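Local coordinates for Ent-copalyl diphosphate synthase (Streptomyces platensis, PDB 5BP8), which is a terpene cyclase of largely alpha-helical fold, related in part of its sequence to squalene-hopene cyclases, at residues Arg36-Ala41 and Val79-Thr84; Gly126-Ala131 and Gly170-Gly175; Thr192-Thr197 and Pro221-Ala226. One frame throughout, in Å; residues are numbered along the deposited sequence.

From the N terminus, interaction 1 comes first: helix 31-40 meets helix 72-86, closing a loop that includes helix 47-57. Interaction 2 closes a loop of 38 residues, bringing the start of helix 127-144 against the start of helix 171-179. Interaction 3 closes one of 23 residues, without helix or strand, between the short helical turn at 193-196 and helix 221-228. The loops run in series, none nested or crossing, and all lie in one lobe. Interaction 3 touches both others: R36 and L37 of interaction 1 pack on A222 and A225, while F129, V130 and L173 of interaction 2 pack on A195 or T192. Interactions 1 and 2 stay about 6 Å apart at their nearest atoms.

Interaction 1: Arg36-Ala41 and Val79-Thr84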
ATOM      1  N   ARG A  36      -7.651   3.160 -14.585  1.00 14.93           N
ATOM      2  CA  ARG A  36      -7.880   4.598 -14.553  1.00 15.67           C
ATOM      3  C   ARG A  36      -7.175   5.303 -15.736  1.00 15.81           C
ATOM      4  O   ARG A  36      -7.770   6.215 -16.339  1.00 15.35           O
ATOM      5  CB  ARG A  36      -7.480   5.243 -13.228  1.00 15.80           C
ATOM      6  CG  ARG A  36      -8.367   4.902 -12.018  1.00 16.01           C
ATOM      7  CD  ARG A  36      -9.847   5.279 -12.171  1.00 16.69           C
ATOM      8  NE  ARG A  36     -10.529   4.265 -12.962  1.00 16.45           N
ATOM      9  CZ  ARG A  36     -11.426   4.500 -13.909  1.00 17.15           C
ATOM     10  NH1 ARG A  36     -11.886   3.470 -14.629  1.00 16.66           N
ATOM     11  NH2 ARG A  36     -11.899   5.725 -14.129  1.00 17.39           N
ATOM     12  N   LEU A  37      -5.939   4.906 -16.065  1.00 15.58           N
ATOM     13  CA  LEU A  37      -5.257   5.538 -17.185  1.00 15.68           C
ATOM     14  C   LEU A  37      -5.892   5.235 -18.513  1.00 16.48           C
ATOM     15  O   LEU A  37      -5.909   6.102 -19.415  1.00 17.39           O
ATOM     16  CB  LEU A  37      -3.756   5.218 -17.181  1.00 16.52           C
ATOM     17  CG  LEU A  37      -2.952   5.789 -16.002  1.00 17.00           C
ATOM     18  CD1 LEU A  37      -1.464   5.578 -16.236  1.00 18.10           C
ATOM     19  CD2 LEU A  37      -3.259   7.252 -15.765  1.00 18.55           C
ATOM     20  N   VAL A  38      -6.387   4.002 -18.681  1.00 16.25           N
ATOM     21  CA  VAL A  38      -7.139   3.640 -19.877  1.00 16.90           C
ATOM     22  C   VAL A  38      -8.349   4.555 -20.018  1.00 17.31           C
ATOM     23  O   VAL A  38      -8.670   5.047 -21.123  1.00 17.94           O
ATOM     24  CB  VAL A  38      -7.591   2.159 -19.846  1.00 16.36           C
ATOM     25  CG1 VAL A  38      -8.611   1.884 -20.925  1.00 16.80           C
ATOM     26  CG2 VAL A  38      -6.397   1.235 -20.014  1.00 16.78           C
ATOM     27  N   SER A  39      -9.043   4.785 -18.916  1.00 16.55           N
ATOM     28  CA  SER A  39     -10.260   5.596 -18.968  1.00 17.68           C
ATOM     29  C   SER A  39      -9.966   7.089 -19.154  1.00 18.41           C
ATOM     30  O   SER A  39     -10.625   7.775 -19.959  1.00 18.41           O
ATOM     31  CB  SER A  39     -11.061   5.396 -17.690  1.00 17.68           C
ATOM     32  OG  SER A  39     -12.356   5.949 -17.833  1.00 19.59           O
ATOM     33  N   LEU A  40      -8.984   7.592 -18.416  1.00 18.74           N
ATOM     34  CA  LEU A  40      -8.735   9.038 -18.327  1.00 20.14           C
ATOM     35  C   LEU A  40      -7.645   9.573 -19.232  1.00 20.30           C
ATOM     36  O   LEU A  40      -7.650  10.772 -19.508  1.00 20.76           O
ATOM     37  CB  LEU A  40      -8.371   9.429 -16.890  1.00 20.48           C
ATOM     38  CG  LEU A  40      -9.425   9.088 -15.840  1.00 21.65           C
ATOM     39  CD1 LEU A  40      -8.899   9.379 -14.446  1.00 23.55           C
ATOM     40  CD2 LEU A  40     -10.767   9.774 -16.080  1.00 23.47           C
ATOM     41  N   ALA A  41      -6.717   8.719 -19.673  1.00 19.77           N
ATOM     42  CA  ALA A  41      -5.535   9.171 -20.405  1.00 20.57           C
ATOM     43  C   ALA A  41      -5.209   8.299 -21.623  1.00 19.96           C
ATOM     44  O   ALA A  41      -4.143   7.718 -21.709  1.00 19.59           O
ATOM     45  CB  ALA A  41      -4.342   9.287 -19.459  1.00 20.38           C
ATOM     46  N   VAL A  79     -14.029  -2.347 -15.364  1.00 15.04           N
ATOM     47  CA  VAL A  79     -15.279  -2.294 -16.112  1.00 16.74           C
ATOM     48  C   VAL A  79     -15.561  -0.882 -16.644  1.00 17.21           C
ATOM     49  O   VAL A  79     -15.894  -0.692 -17.854  1.00 18.05           O
ATOM     50  CB  VAL A  79     -16.453  -2.850 -15.278  1.00 16.76           C
ATOM     51  CG1 VAL A  79     -17.802  -2.531 -15.915  1.00 17.61           C
ATOM     52  CG2 VAL A  79     -16.278  -4.344 -15.053  1.00 16.76           C
ATOM     53  N   GLU A  80     -15.388   0.119 -15.781  1.00 17.25           N
ATOM     54  CA  GLU A  80     -15.595   1.491 -16.224  1.00 17.53           C
ATOM     55  C   GLU A  80     -14.644   1.844 -17.379  1.00 17.03           C
ATOM     56  O   GLU A  80     -15.081   2.460 -18.389  1.00 17.01           O
ATOM     57  CB  GLU A  80     -15.439   2.478 -15.066  1.00 17.92           C
ATOM     58  CG  GLU A  80     -16.017   3.862 -15.365  1.00 19.32           C
ATOM     59  CD  GLU A  80     -15.127   4.736 -16.218  1.00 19.60           C
ATOM     60  OE1 GLU A  80     -13.872   4.573 -16.192  1.00 19.86           O
ATOM     61  OE2 GLU A  80     -15.686   5.605 -16.943  1.00 21.46           O
ATOM     62  N   ALA A  81     -13.372   1.447 -17.260  1.00 16.25           N
ATOM     63  CA  ALA A  81     -12.378   1.733 -18.295  1.00 16.79           C
ATOM     64  C   ALA A  81     -12.749   1.056 -19.604  1.00 17.85           C
ATOM     65  O   ALA A  81     -12.648   1.675 -20.698  1.00 17.06           O
ATOM     66  CB  ALA A  81     -11.006   1.310 -17.859  1.00 16.47           C
ATOM     67  N   LEU A  82     -13.185  -0.197 -19.529  1.00 17.46           N
ATOM     68  CA  LEU A  82     -13.558  -0.915 -20.748  1.00 19.08           C
ATOM     69  C   LEU A  82     -14.777  -0.309 -21.424  1.00 19.08           C
ATOM     70  O   LEU A  82     -14.792  -0.177 -22.663  1.00 19.31           O
ATOM     71  CB  LEU A  82     -13.754  -2.420 -20.498  1.00 19.16           C
ATOM     72  CG  LEU A  82     -12.462  -3.180 -20.122  1.00 20.95           C
ATOM     73  CD1 LEU A  82     -12.786  -4.555 -19.542  1.00 21.01           C
ATOM     74  CD2 LEU A  82     -11.507  -3.308 -21.311  1.00 22.01           C
ATOM     75  N   LEU A  83     -15.775   0.102 -20.643  1.00 18.73           N
ATOM     76  CA  LEU A  83     -16.955   0.760 -21.222  1.00 20.15           C
ATOM     77  C   LEU A  83     -16.546   2.084 -21.887  1.00 21.12           C
ATOM     78  O   LEU A  83     -16.984   2.412 -23.004  1.00 21.48           O
ATOM     79  CB  LEU A  83     -18.039   0.987 -20.178  1.00 20.68           C
ATOM     80  CG  LEU A  83     -18.804  -0.259 -19.678  1.00 21.12           C
ATOM     81  CD1 LEU A  83     -19.537   0.025 -18.379  1.00 20.73           C
ATOM     82  CD2 LEU A  83     -19.774  -0.747 -20.762  1.00 22.56           C
ATOM     83  N   THR A  84     -15.710   2.855 -21.197  1.00 20.66           N
ATOM     84  CA  THR A  84     -15.207   4.102 -21.752  1.00 21.41           C
ATOM     85  C   THR A  84     -14.440   3.865 -23.059  1.00 21.81           C
ATOM     86  O   THR A  84     -14.693   4.568 -24.055  1.00 21.18           O
ATOM     87  CB  THR A  84     -14.363   4.873 -20.718  1.00 21.65           C
ATOM     88  OG1 THR A  84     -15.221   5.281 -19.650  1.00 22.80           O
ATOM     89  CG2 THR A  84     -13.695   6.092 -21.331  1.00 22.17           C
TER
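R36 and E80 meet through two bent side chains: E80 CG stands anti to its backbone N and a bend at chi2 (-79°) swings CD round, while the R36 chain folds at chi2 and chi3 instead of running out straight. The guanidinium and the carboxylate end up steeply inclined to each other. S39 OG, anti to its own backbone N, joins them from the next turn of the arginine's helix.

All three donors converge on one oxygen. R36 NH1 donates to the anti lone pair of E80 OE1, at 2.8 Å and an N-H...O angle of 154°. R36 NH2 meets E80 OE1 at 3.1 Å from above the carboxylate plane. OE1 lies in the guanidinium plane, and the grip is end-on, through NH1 and NH2, both to this one atom. S39 OG donates to E80 OE1 over 2.6 Å, taking the syn lone pair.

Beside this polar group the axes of 36-40 and 79-84 approach to 8.1 Å at 29°, as neighbouring helices of a largely helical domain. S39 CA and A81 CA are 4.5 Å apart, and V38 CG1 rests on A81 CB at 3.9 Å. The small S39 and A81 side chains permit this approach.

E80 OE2 has a salt bridge to R198, which also hydrogen-bonds S39 OG. S77 OG holds R36 NE. T84 OG1 lies 2.8 Å from E80 OE2. With an arginine at each oxygen and a serine proton at OE1, this buried carboxylate is probably kept ionised.

Interaction 2: Gly126-Ala131 and Gly170-Gly175; sequences GVEFVA and GALLAG
F129 and L172 carry much of this contact, a near-perpendicular packing of two helix starts in what is probably the helical gamma domain of a beta-gamma class II terpene cyclase. The axes of the short segments 127-131 and 171-175 make an angle of 88° and approach to 8.8 Å, with F129 and L173 the closest pair along the backbones.

F129 CG stands anti to the carbonyl carbon, beside the backbone N, and the ring beyond it reaches both leucines. Both leucines share one shape: CG is anti to the backbone N, and chi2 is 58° in L172 and 59° in L173. Successive positions on the helix nevertheless present them to different parts of the ring. L172 takes the far end, its CG lying 3.8 Å from F129 CE1 and its CD2 3.8 Å from F129 CZ, in an approach that is oblique to the ring. L173 meets the near side: its CA lies at the ring edge by F129 CD1, and its CD1 is 4.0 Å from F129 CD1. The other branch, L173 CD2, turns to the backbone and touches F129 O at 3.8 Å.

E128 adds a looser contact through CD, which faces L172 CD2, while its carboxylate belongs to R345, which forms a salt bridge with OE1. A sulfate ion, probably from the crystallisation liquor, lies about 5 Å from the E128 side chain.

One polar link spans the two helices, carried by a water: it donates to E128 O over 2.8 Å and accepts from L173 N at 2.9 Å.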
ATOM      1  N   GLY A 126      -9.815   5.502   0.568  1.00 19.69           N
ATOM      2  CA  GLY A 126     -10.698   6.313  -0.295  1.00 20.26           C
ATOM      3  C   GLY A 126     -11.875   5.567  -0.945  1.00 19.63           C
ATOM      4  O   GLY A 126     -12.524   6.090  -1.855  1.00 19.23           O
ATOM      5  N   VAL A 127     -12.174   4.370  -0.464  1.00 19.60           N
ATOM      6  CA  VAL A 127     -13.226   3.543  -1.064  1.00 19.40           C
ATOM      7  C   VAL A 127     -14.611   4.248  -1.121  1.00 20.06           C
ATOM      8  O   VAL A 127     -15.361   4.073  -2.087  1.00 18.02           O
ATOM      9  CB  VAL A 127     -13.314   2.175  -0.382  1.00 18.91           C
ATOM     10  CG1 VAL A 127     -13.756   2.274   1.085  1.00 19.67           C
ATOM     11  CG2 VAL A 127     -14.236   1.269  -1.160  1.00 19.68           C
ATOM     12  N   GLU A 128     -14.900   5.072  -0.115  1.00 19.76           N
ATOM     13  CA  GLU A 128     -16.140   5.858  -0.063  1.00 21.87           C
ATOM     14  C   GLU A 128     -16.230   6.912  -1.166  1.00 20.28           C
ATOM     15  O   GLU A 128     -17.306   7.479  -1.378  1.00 20.89           O
ATOM     16  CB  GLU A 128     -16.257   6.578   1.280  1.00 25.76           C
ATOM     17  CG  GLU A 128     -16.271   5.646   2.465  1.00 30.30           C
ATOM     18  CD  GLU A 128     -15.959   6.385   3.765  1.00 34.88           C
ATOM     19  OE1 GLU A 128     -14.836   6.935   3.909  1.00 35.86           O
ATOM     20  OE2 GLU A 128     -16.849   6.425   4.627  1.00 35.63           O
ATOM     21  N   PHE A 129     -15.122   7.214  -1.826  1.00 18.58           N
ATOM     22  CA  PHE A 129     -15.137   8.112  -2.980  1.00 18.26           C
ATOM     23  C   PHE A 129     -15.011   7.327  -4.266  1.00 18.16           C
ATOM     24  O   PHE A 129     -15.796   7.504  -5.195  1.00 17.58           O
ATOM     25  CB  PHE A 129     -14.023   9.157  -2.868  1.00 19.35           C
ATOM     26  CG  PHE A 129     -14.114   9.970  -1.602  1.00 20.04           C
ATOM     27  CD1 PHE A 129     -15.084  10.935  -1.477  1.00 22.54           C
ATOM     28  CD2 PHE A 129     -13.284   9.706  -0.512  1.00 21.18           C
ATOM     29  CE1 PHE A 129     -15.206  11.665  -0.296  1.00 24.14           C
ATOM     30  CE2 PHE A 129     -13.401  10.421   0.664  1.00 22.39           C
ATOM     31  CZ  PHE A 129     -14.355  11.409   0.775  1.00 22.03           C
ATOM     32  N   VAL A 130     -13.994   6.476  -4.306  1.00 17.68           N
ATOM     33  CA  VAL A 130     -13.629   5.745  -5.501  1.00 18.04           C
ATOM     34  C   VAL A 130     -14.784   4.847  -6.000  1.00 17.02           C
ATOM     35  O   VAL A 130     -15.129   4.856  -7.187  1.00 17.31           O
ATOM     36  CB  VAL A 130     -12.405   4.881  -5.168  1.00 19.22           C
ATOM     37  CG1 VAL A 130     -12.124   3.872  -6.252  1.00 20.39           C
ATOM     38  CG2 VAL A 130     -11.192   5.790  -4.964  1.00 19.70           C
ATOM     39  N   ALA A 131     -15.362   4.087  -5.088  1.00 16.96           N
ATOM     40  CA  ALA A 131     -16.348   3.081  -5.480  1.00 17.31           C
ATOM     41  C   ALA A 131     -17.655   3.703  -6.010  1.00 18.62           C
ATOM     42  O   ALA A 131     -18.063   3.384  -7.136  1.00 18.29           O
ATOM     43  CB  ALA A 131     -16.590   2.094  -4.358  1.00 17.52           C
ATOM     44  N   GLY A 170     -22.558   7.255  -1.863  1.00 31.62           N
ATOM     45  CA  GLY A 170     -22.399   8.435  -2.776  1.00 29.07           C
ATOM     46  C   GLY A 170     -22.731   9.814  -2.180  1.00 26.25           C
ATOM     47  O   GLY A 170     -22.377  10.842  -2.756  1.00 23.76           O
ATOM     48  N   ALA A 171     -23.354   9.839  -1.011  1.00 25.62           N
ATOM     49  CA  ALA A 171     -23.683  11.102  -0.352  1.00 27.20           C
ATOM     50  C   ALA A 171     -22.429  11.885   0.040  1.00 25.46           C
ATOM     51  O   ALA A 171     -22.352  13.096  -0.207  1.00 23.99           O
ATOM     52  CB  ALA A 171     -24.562  10.850   0.872  1.00 29.63           C
ATOM     53  N   LEU A 172     -21.444  11.209   0.635  1.00 24.14           N
ATOM     54  CA  LEU A 172     -20.192  11.888   1.000  1.00 23.52           C
ATOM     55  C   LEU A 172     -19.443  12.409  -0.235  1.00 22.69           C
ATOM     56  O   LEU A 172     -18.920  13.522  -0.235  1.00 22.13           O
ATOM     57  CB  LEU A 172     -19.315  10.998   1.838  1.00 24.77           C
ATOM     58  CG  LEU A 172     -17.976  11.557   2.295  1.00 26.68           C
ATOM     59  CD1 LEU A 172     -18.160  12.835   3.097  1.00 28.33           C
ATOM     60  CD2 LEU A 172     -17.244  10.525   3.118  1.00 28.74           C
ATOM     61  N   LEU A 173     -19.387  11.610  -1.285  1.00 21.79           N
ATOM     62  CA  LEU A 173     -18.768  12.048  -2.539  1.00 20.55           C
ATOM     63  C   LEU A 173     -19.444  13.316  -3.072  1.00 21.33           C
ATOM     64  O   LEU A 173     -18.767  14.267  -3.484  1.00 20.48           O
ATOM     65  CB  LEU A 173     -18.810  10.909  -3.583  1.00 21.18           C
ATOM     66  CG  LEU A 173     -18.337  11.238  -5.003  1.00 21.50           C
ATOM     67  CD1 LEU A 173     -16.900  11.708  -4.990  1.00 21.29           C
ATOM     68  CD2 LEU A 173     -18.502  10.002  -5.905  1.00 22.10           C
ATOM     69  N   ALA A 174     -20.774  13.338  -3.047  1.00 21.11           N
ATOM     70  CA  ALA A 174     -21.528  14.482  -3.523  1.00 22.42           C
ATOM     71  C   ALA A 174     -21.174  15.733  -2.698  1.00 22.14           C
ATOM     72  O   ALA A 174     -21.003  16.823  -3.244  1.00 23.35           O
ATOM     73  CB  ALA A 174     -23.022  14.192  -3.465  1.00 23.17           C
ATOM     74  N   GLY A 175     -21.038  15.554  -1.387  1.00 22.76           N
ATOM     75  CA  GLY A 175     -20.696  16.639  -0.495  1.00 22.73           C
ATOM     76  C   GLY A 175     -19.316  17.190  -0.765  1.00 21.99           C
ATOM     77  O   GLY A 175     -19.122  18.397  -0.785  1.00 21.52           O
TER
HETATM   78  O   HOH W   1     -19.727   8.784  -0.952  1.00 19.74           O

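Interaction 3: Thr192-Thr197 and Pro221-Ala226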
ATOM      1  N   THR A 192      -6.702  10.788  -4.369  1.00 17.97           N
ATOM      2  CA  THR A 192      -7.951  10.234  -4.876  1.00 19.06           C
ATOM      3  C   THR A 192      -8.755  11.248  -5.725  1.00 18.56           C
ATOM      4  O   THR A 192      -9.973  11.118  -5.931  1.00 16.78           O
ATOM      5  CB  THR A 192      -8.772   9.576  -3.746  1.00 23.75           C
ATOM      6  OG1 THR A 192      -9.893   8.851  -4.298  1.00 27.17           O
ATOM      7  CG2 THR A 192      -9.254  10.511  -2.780  1.00 24.80           C
ATOM      8  N   LEU A 193      -8.044  12.220  -6.278  1.00 17.31           N
ATOM      9  CA  LEU A 193      -8.686  13.282  -7.040  1.00 17.49           C
ATOM     10  C   LEU A 193      -9.618  12.733  -8.139  1.00 17.13           C
ATOM     11  O   LEU A 193     -10.677  13.303  -8.387  1.00 17.05           O
ATOM     12  CB  LEU A 193      -7.650  14.212  -7.665  1.00 17.85           C
ATOM     13  CG  LEU A 193      -8.146  15.331  -8.600  1.00 18.57           C
ATOM     14  CD1 LEU A 193      -9.061  16.298  -7.864  1.00 19.06           C
ATOM     15  CD2 LEU A 193      -6.960  16.083  -9.206  1.00 18.59           C
ATOM     16  N   GLU A 194      -9.222  11.641  -8.773  1.00 17.37           N
ATOM     17  CA  GLU A 194      -9.981  11.102  -9.943  1.00 17.96           C
ATOM     18  C   GLU A 194     -11.370  10.622  -9.576  1.00 17.91           C
ATOM     19  O   GLU A 194     -12.234  10.463 -10.431  1.00 19.30           O
ATOM     20  CB  GLU A 194      -9.181   9.982 -10.647  1.00 18.29           C
ATOM     21  CG  GLU A 194      -9.277   8.587 -10.025  1.00 18.24           C
ATOM     22  CD  GLU A 194      -8.389   8.368  -8.804  1.00 18.06           C
ATOM     23  OE1 GLU A 194      -7.741   9.341  -8.318  1.00 17.19           O
ATOM     24  OE2 GLU A 194      -8.328   7.196  -8.342  1.00 18.63           O
ATOM     25  N   ALA A 195     -11.587  10.336  -8.294  1.00 17.01           N
ATOM     26  CA  ALA A 195     -12.916   9.998  -7.808  1.00 17.20           C
ATOM     27  C   ALA A 195     -13.811  11.225  -7.717  1.00 17.72           C
ATOM     28  O   ALA A 195     -15.016  11.116  -7.890  1.00 17.74           O
ATOM     29  CB  ALA A 195     -12.828   9.352  -6.449  1.00 17.57           C
ATOM     30  N   VAL A 196     -13.206  12.370  -7.434  1.00 17.14           N
ATOM     31  CA  VAL A 196     -13.901  13.621  -7.316  1.00 17.36           C
ATOM     32  C   VAL A 196     -14.260  14.162  -8.699  1.00 17.35           C
ATOM     33  O   VAL A 196     -15.389  14.623  -8.904  1.00 18.14           O
ATOM     34  CB  VAL A 196     -13.051  14.633  -6.523  1.00 17.80           C
ATOM     35  CG1 VAL A 196     -13.770  15.951  -6.381  1.00 18.66           C
ATOM     36  CG2 VAL A 196     -12.706  14.063  -5.144  1.00 17.80           C
ATOM     37  N   THR A 197     -13.330  14.070  -9.639  1.00 17.13           N
ATOM     38  CA  THR A 197     -13.521  14.583 -10.972  1.00 18.91           C
ATOM     39  C   THR A 197     -12.657  13.842 -11.959  1.00 19.41           C
ATOM     40  O   THR A 197     -11.544  13.478 -11.623  1.00 19.05           O
ATOM     41  CB  THR A 197     -13.198  16.105 -11.071  1.00 19.49           C
ATOM     42  OG1 THR A 197     -13.452  16.570 -12.419  1.00 20.97           O
ATOM     43  CG2 THR A 197     -11.767  16.404 -10.706  1.00 20.70           C
ATOM     44  N   PRO A 221      -0.780   8.130 -10.248  1.00 15.10           N
ATOM     45  CA  PRO A 221      -0.949   8.346 -11.696  1.00 15.23           C
ATOM     46  C   PRO A 221      -2.385   8.723 -12.076  1.00 15.52           C
ATOM     47  O   PRO A 221      -2.596   9.616 -12.917  1.00 15.76           O
ATOM     48  CB  PRO A 221      -0.544   6.990 -12.285  1.00 15.31           C
ATOM     49  CG  PRO A 221       0.413   6.457 -11.309  1.00 15.52           C
ATOM     50  CD  PRO A 221      -0.144   6.830  -9.967  1.00 15.35           C
ATOM     51  N   ALA A 222      -3.380   8.054 -11.497  1.00 15.16           N
ATOM     52  CA  ALA A 222      -4.779   8.368 -11.810  1.00 15.58           C
ATOM     53  C   ALA A 222      -5.143   9.835 -11.459  1.00 16.14           C
ATOM     54  O   ALA A 222      -5.782  10.518 -12.244  1.00 15.09           O
ATOM     55  CB  ALA A 222      -5.725   7.413 -11.070  1.00 16.59           C
ATOM     56  N   ALA A 223      -4.763  10.281 -10.266  1.00 15.88           N
ATOM     57  CA  ALA A 223      -5.090  11.650  -9.829  1.00 16.73           C
ATOM     58  C   ALA A 223      -4.420  12.658 -10.762  1.00 16.60           C
ATOM     59  O   ALA A 223      -4.996  13.711 -11.079  1.00 17.25           O
ATOM     60  CB  ALA A 223      -4.645  11.872  -8.387  1.00 16.05           C
ATOM     61  N   THR A 224      -3.191  12.338 -11.189  1.00 16.19           N
ATOM     62  CA  THR A 224      -2.436  13.195 -12.089  1.00 16.31           C
ATOM     63  C   THR A 224      -3.130  13.294 -13.434  1.00 16.57           C
ATOM     64  O   THR A 224      -3.215  14.389 -14.020  1.00 17.10           O
ATOM     65  CB  THR A 224      -0.969  12.723 -12.268  1.00 16.40           C
ATOM     66  OG1 THR A 224      -0.332  12.564 -10.979  1.00 16.05           O
ATOM     67  CG2 THR A 224      -0.173  13.719 -13.090  1.00 16.72           C
ATOM     68  N   ALA A 225      -3.647  12.175 -13.928  1.00 16.11           N
ATOM     69  CA  ALA A 225      -4.402  12.173 -15.174  1.00 16.42           C
ATOM     70  C   ALA A 225      -5.653  13.059 -15.054  1.00 16.43           C
ATOM     71  O   ALA A 225      -6.008  13.766 -15.988  1.00 16.90           O
ATOM     72  CB  ALA A 225      -4.788  10.748 -15.557  1.00 16.06           C
ATOM     73  N   ALA A 226      -6.340  12.973 -13.925  1.00 16.64           N
ATOM     74  CA  ALA A 226      -7.569  13.755 -13.710  1.00 16.81           C
ATOM     75  C   ALA A 226      -7.235  15.248 -13.671  1.00 17.18           C
ATOM     76  O   ALA A 226      -7.949  16.091 -14.246  1.00 18.08           O
ATOM     77  CB  ALA A 226      -8.253  13.310 -12.415  1.00 17.10           C
TER
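L193 and A223 bring their CA atoms to 4.8 Å where a weakly bonded helical turn, about 193-196, comes up against helix 221-226. That turn is held from within, V196 N and T197 N both donating to L193 O.

L193 packs through two parts of its side chain: CB lies 3.9 Å from A223 CB, and CD2 reaches A223 O at 3.6 Å. E194 has the more unusual conformation. Its CG sits between the backbone N and the carbonyl carbon (chi1 82°), the crowded position, and the chain bends again at chi2, so that CD comes to 3.6 Å from A222 CB.

The other side of the contact is built from alanines, A222, A223 and A226, whose small methyls allow close packing in this largely helical lobe, probably the gamma domain of a class II terpene cyclase. Helix 31-40 also packs here, R36 on A222 and L40 on E194.

Although buried, the E194 carboxylate has polar partners: K498 makes a salt bridge with OE2, and Y32 OH hydrogen-bonds to the same oxygen. Further on, A226 CB lies 3.7 Å from E194 CA and presses against T197 O at 3.4 Å.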